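Local coordinates for protein thymine dioxygenase (Neurospora crassa, PDB 5C3R) that probably acts as an iron- and 2-oxoglutarate-dependent dioxygenase that oxidises the methyl group of thymine stepwise by way of 5-hydroxymethyl uracil, at residues Gly187-Arg192 against Ile291-Asn296. Sequence-based numbering, arbitrary orientation.
Sequences GDNILR and IAYFCN. With HMU (5-hydroxymethyl uracil), chain G; AKG (2-oxoglutaric acid), chain F.
Arg192 and Phe294 sit on the same face of an antiparallel strand pair, in the double-stranded beta-helix (jelly-roll) core of the 2-oxoglutarate oxygenases, and that face looks into the active site. Ile190 pairs with Phe294 and Arg192 with Ala292 through reciprocal backbone hydrogen bonds, Phe294 N to Ile190 O being 2.7 Å. Arg192 runs outward from its CB, which lies 3.3 Å from Ala292 O; with CG anti to the backbone N (chi1 178°), the chain climbs past the Phe294 ring, where CD and NE both approach CE2. NE also forms a salt bridge with Glu124. The guanidinium stands nearly upright against the ring, the two planes 82° apart, with Phe294 CE2 over its face and Arg192 NE at the ring's edge. NH2 approaches C6 of 5-hydroxymethyl uracil, while NH1 donates to O2 of 2-oxoglutarate at 2.9 Å. Phe294 in turn lays one face against the pyrimidine, its CD2 3.5 Å from C2 of 5-hydroxymethyl uracil, so this pair borders both the bound pyrimidine and 2-oxoglutarate.

On the other face, Leu191 CB rests on Tyr293 CD1 and Leu191 CD1 on Ile291 CG2. Helix 147-173 packs on Leu191 and Tyr293, helix 57-71 on Ile291. Beyond the paired residues the Asn189 amide takes over: ND2 donates to Tyr293 OH, and OD1 accepts from Asn296 N at 3.1 Å. With an alanine in place of Asn189, Asn296 N and Tyr293 OH would probably lose these partners, and a gap is likely to open beside the Tyr293 ring. Asp188, salt-bridged through its carboxylate to Arg127, offers its backbone carbonyl: Asn296 ND2 reaches Asp188 O at 3.1 Å, a nearly straight bond (168° at the hydrogen) that lies in the carbonyl plane.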
ATOM      1  N   GLY A 187       1.625   5.131 -15.153  1.00 19.17           N
ATOM      2  CA  GLY A 187       0.669   4.504 -14.249  1.00 18.21           C
ATOM      3  C   GLY A 187       0.924   3.016 -14.079  1.00 17.66           C
ATOM      4  O   GLY A 187      -0.011   2.218 -14.128  1.00 17.58           O
ATOM      5  N   ASP A 188       2.188   2.646 -13.875  1.00 16.86           N
ATOM      6  CA  ASP A 188       2.561   1.249 -13.622  1.00 16.39           C
ATOM      7  C   ASP A 188       2.284   0.881 -12.160  1.00 15.55           C
ATOM      8  O   ASP A 188       3.173   0.459 -11.427  1.00 15.11           O
ATOM      9  CB  ASP A 188       4.034   1.009 -13.980  1.00 16.38           C
ATOM     10  CG  ASP A 188       4.273   0.978 -15.474  1.00 17.04           C
ATOM     11  OD1 ASP A 188       3.471   0.342 -16.190  1.00 17.48           O
ATOM     12  OD2 ASP A 188       5.267   1.575 -15.936  1.00 17.20           O
ATOM     13  N   ASN A 189       1.029   1.033 -11.760  1.00 15.31           N
ATOM     14  CA  ASN A 189       0.623   0.895 -10.376  1.00 14.82           C
ATOM     15  C   ASN A 189      -0.153  -0.388 -10.194  1.00 14.99           C
ATOM     16  O   ASN A 189      -0.560  -1.010 -11.176  1.00 15.70           O
ATOM     17  CB  ASN A 189      -0.238   2.091  -9.979  1.00 14.67           C
ATOM     18  CG  ASN A 189       0.446   3.415 -10.258  1.00 14.62           C
ATOM     19  OD1 ASN A 189       1.665   3.530 -10.155  1.00 14.37           O
ATOM     20  ND2 ASN A 189      -0.333   4.417 -10.625  1.00 14.91           N
ATOM     21  N   ILE A 190      -0.351  -0.791  -8.941  1.00 14.65           N
ATOM     22  CA  ILE A 190      -1.072  -2.025  -8.633  1.00 14.73           C
ATOM     23  C   ILE A 190      -2.154  -1.766  -7.595  1.00 14.57           C
ATOM     24  O   ILE A 190      -1.874  -1.338  -6.481  1.00 14.15           O
ATOM     25  CB  ILE A 190      -0.121  -3.132  -8.137  1.00 14.64           C
ATOM     26  CG1 ILE A 190       0.902  -3.500  -9.222  1.00 14.97           C
ATOM     27  CG2 ILE A 190      -0.892  -4.374  -7.702  1.00 14.81           C
ATOM     28  CD1 ILE A 190       0.319  -4.167 -10.453  1.00 15.54           C
ATOM     29  N   LEU A 191      -3.396  -2.026  -7.990  1.00 14.91           N
ATOM     30  CA  LEU A 191      -4.552  -1.915  -7.113  1.00 14.82           C
ATOM     31  C   LEU A 191      -4.749  -3.261  -6.430  1.00 14.77           C
ATOM     32  O   LEU A 191      -5.199  -4.223  -7.063  1.00 14.91           O
ATOM     33  CB  LEU A 191      -5.784  -1.538  -7.941  1.00 15.23           C
ATOM     34  CG  LEU A 191      -7.174  -1.557  -7.311  1.00 15.46           C
ATOM     35  CD1 LEU A 191      -7.262  -0.601  -6.132  1.00 15.23           C
ATOM     36  CD2 LEU A 191      -8.196  -1.188  -8.378  1.00 16.00           C
ATOM     37  N   ARG A 192      -4.397  -3.331  -5.148  1.00 14.43           N
ATOM     38  CA  ARG A 192      -4.565  -4.552  -4.369  1.00 14.45           C
ATOM     39  C   ARG A 192      -5.821  -4.477  -3.507  1.00 14.66           C
ATOM     40  O   ARG A 192      -5.876  -3.727  -2.536  1.00 14.39           O
ATOM     41  CB  ARG A 192      -3.340  -4.805  -3.488  1.00 14.27           C
ATOM     42  CG  ARG A 192      -3.460  -6.045  -2.604  1.00 14.55           C
ATOM     43  CD  ARG A 192      -2.297  -6.194  -1.634  1.00 14.43           C
ATOM     44  NE  ARG A 192      -1.244  -7.080  -2.136  1.00 14.59           N
ATOM     45  CZ  ARG A 192      -0.162  -7.443  -1.439  1.00 14.56           C
ATOM     46  NH1 ARG A 192       0.045  -6.995  -0.198  1.00 14.35           N
ATOM     47  NH2 ARG A 192       0.732  -8.256  -1.991  1.00 14.73           N
ATOM     48  N   ILE A 291      -7.990  -1.539   0.866  1.00 15.21           N
ATOM     49  CA  ILE A 291      -7.509  -1.465  -0.503  1.00 15.07           C
ATOM     50  C   ILE A 291      -6.162  -0.751  -0.508  1.00 14.69           C
ATOM     51  O   ILE A 291      -6.066   0.421  -0.104  1.00 14.83           O
ATOM     52  CB  ILE A 291      -8.491  -0.695  -1.408  1.00 15.48           C
ATOM     53  CG1 ILE A 291      -9.849  -1.408  -1.443  1.00 16.05           C
ATOM     54  CG2 ILE A 291      -7.913  -0.560  -2.810  1.00 15.44           C
ATOM     55  CD1 ILE A 291     -10.893  -0.721  -2.301  1.00 16.54           C
ATOM     56  N   ALA A 292      -5.133  -1.454  -0.972  1.00 14.25           N
ATOM     57  CA  ALA A 292      -3.797  -0.892  -1.091  1.00 13.72           C
ATOM     58  C   ALA A 292      -3.499  -0.628  -2.552  1.00 13.63           C
ATOM     59  O   ALA A 292      -3.370  -1.556  -3.345  1.00 13.74           O
ATOM     60  CB  ALA A 292      -2.767  -1.839  -0.504  1.00 13.49           C
ATOM     61  N   TYR A 293      -3.395   0.647  -2.909  1.00 13.43           N
ATOM     62  CA  TYR A 293      -3.017   1.032  -4.256  1.00 13.29           C
ATOM     63  C   TYR A 293      -1.527   1.352  -4.260  1.00 12.90           C
ATOM     64  O   TYR A 293      -1.100   2.431  -3.844  1.00 12.87           O
ATOM     65  CB  TYR A 293      -3.844   2.235  -4.709  1.00 13.66           C
ATOM     66  CG  TYR A 293      -3.642   2.622  -6.151  1.00 13.90           C
ATOM     67  CD1 TYR A 293      -4.384   2.024  -7.161  1.00 14.31           C
ATOM     68  CD2 TYR A 293      -2.718   3.598  -6.508  1.00 13.95           C
ATOM     69  CE1 TYR A 293      -4.209   2.378  -8.488  1.00 14.62           C
ATOM     70  CE2 TYR A 293      -2.544   3.973  -7.831  1.00 14.22           C
ATOM     71  CZ  TYR A 293      -3.292   3.359  -8.820  1.00 14.60           C
ATOM     72  OH  TYR A 293      -3.123   3.719 -10.141  1.00 14.90           O
ATOM     73  N   PHE A 294      -0.731   0.400  -4.724  1.00 12.62           N
ATOM     74  CA  PHE A 294       0.710   0.572  -4.765  1.00 12.28           C
ATOM     75  C   PHE A 294       1.080   1.436  -5.958  1.00 12.41           C
ATOM     76  O   PHE A 294       0.819   1.060  -7.098  1.00 12.50           O
ATOM     77  CB  PHE A 294       1.407  -0.787  -4.853  1.00 12.16           C
ATOM     78  CG  PHE A 294       1.085  -1.704  -3.710  1.00 11.90           C
ATOM     79  CD1 PHE A 294       1.395  -1.341  -2.413  1.00 11.70           C
ATOM     80  CD2 PHE A 294       0.476  -2.932  -3.931  1.00 12.03           C
ATOM     81  CE1 PHE A 294       1.102  -2.185  -1.349  1.00 11.58           C
ATOM     82  CE2 PHE A 294       0.190  -3.777  -2.878  1.00 11.94           C
ATOM     83  CZ  PHE A 294       0.497  -3.401  -1.585  1.00 11.74           C
ATOM     84  N   CYS A 295       1.666   2.602  -5.688  1.00 12.39           N
ATOM     85  CA  CYS A 295       2.159   3.482  -6.742  1.00 12.68           C
ATOM     86  C   CYS A 295       3.657   3.230  -6.962  1.00 12.76           C
ATOM     87  O   CYS A 295       4.417   3.066  -5.998  1.00 12.59           O
ATOM     88  CB  CYS A 295       1.907   4.950  -6.392  1.00 12.87           C
ATOM     89  SG  CYS A 295       0.201   5.373  -5.921  1.00 13.19           S
ATOM     90  N   ASN A 296       4.064   3.183  -8.229  1.00 13.05           N
ATOM     91  CA  ASN A 296       5.457   2.961  -8.614  1.00 13.21           C
ATOM     92  C   ASN A 296       5.925   3.963  -9.668  1.00 13.71           C
ATOM     93  O   ASN A 296       5.105   4.498 -10.413  1.00 13.75           O
ATOM     94  CB  ASN A 296       5.618   1.567  -9.216  1.00 13.30           C
ATOM     95  CG  ASN A 296       5.209   0.468  -8.262  1.00 12.93           C
ATOM     96  OD1 ASN A 296       5.780   0.332  -7.179  1.00 12.45           O
ATOM     97  ND2 ASN A 296       4.236  -0.338  -8.667  1.00 12.91           N
TER
HETATM   98  N1  HMU G 403       3.059  -5.814  -3.640  1.00 28.60           N
HETATM   99  C2  HMU G 403       3.427  -4.653  -4.458  1.00 28.14           C
HETATM  100  O2  HMU G 403       3.224  -4.655  -5.651  1.00 27.59           O
HETATM  101  N3  HMU G 403       4.049  -3.488  -3.814  1.00 28.24           N
HETATM  102  C4  HMU G 403       4.280  -3.499  -2.410  1.00 27.78           C
HETATM  103  O3  HMU G 403       2.987  -5.225   0.521  1.00 27.62           O
HETATM  104  O4  HMU G 403       4.789  -2.531  -1.900  1.00 27.33           O
HETATM  105  C5  HMU G 403       3.901  -4.662  -1.606  1.00 28.08           C
HETATM  106  CM5 HMU G 403       4.131  -4.703  -0.109  1.00 27.80           C
HETATM  107  C6  HMU G 403       3.288  -5.811  -2.253  1.00 28.24           C
HETATM  108  C1  AKG F 402      -0.087  -4.106   2.142  1.00 19.47           C
HETATM  109  O1  AKG F 402       1.063  -3.853   1.726  1.00 18.92           O
HETATM  110  O2  AKG F 402      -0.880  -4.791   1.463  1.00 19.44           O
HETATM  111  C2  AKG F 402      -0.501  -3.588   3.457  1.00 19.97           C
HETATM  112  O5  AKG F 402       0.312  -2.958   4.141  1.00 19.87           O
HETATM  113  C3  AKG F 402      -1.915  -3.855   3.950  1.00 19.93           C
HETATM  114  C4  AKG F 402      -2.309  -2.931   5.100  1.00 20.01           C
HETATM  115  C5  AKG F 402      -3.789  -3.024   5.425  1.00 19.90           C
HETATM  116  O3  AKG F 402      -4.264  -2.149   6.171  1.00 19.59           O
HETATM  117  O4  AKG F 402      -4.500  -3.952   4.964  1.00 19.82           O
HETATM  118  O   HOH W   1       4.105   4.624 -13.118  1.00 19.56           O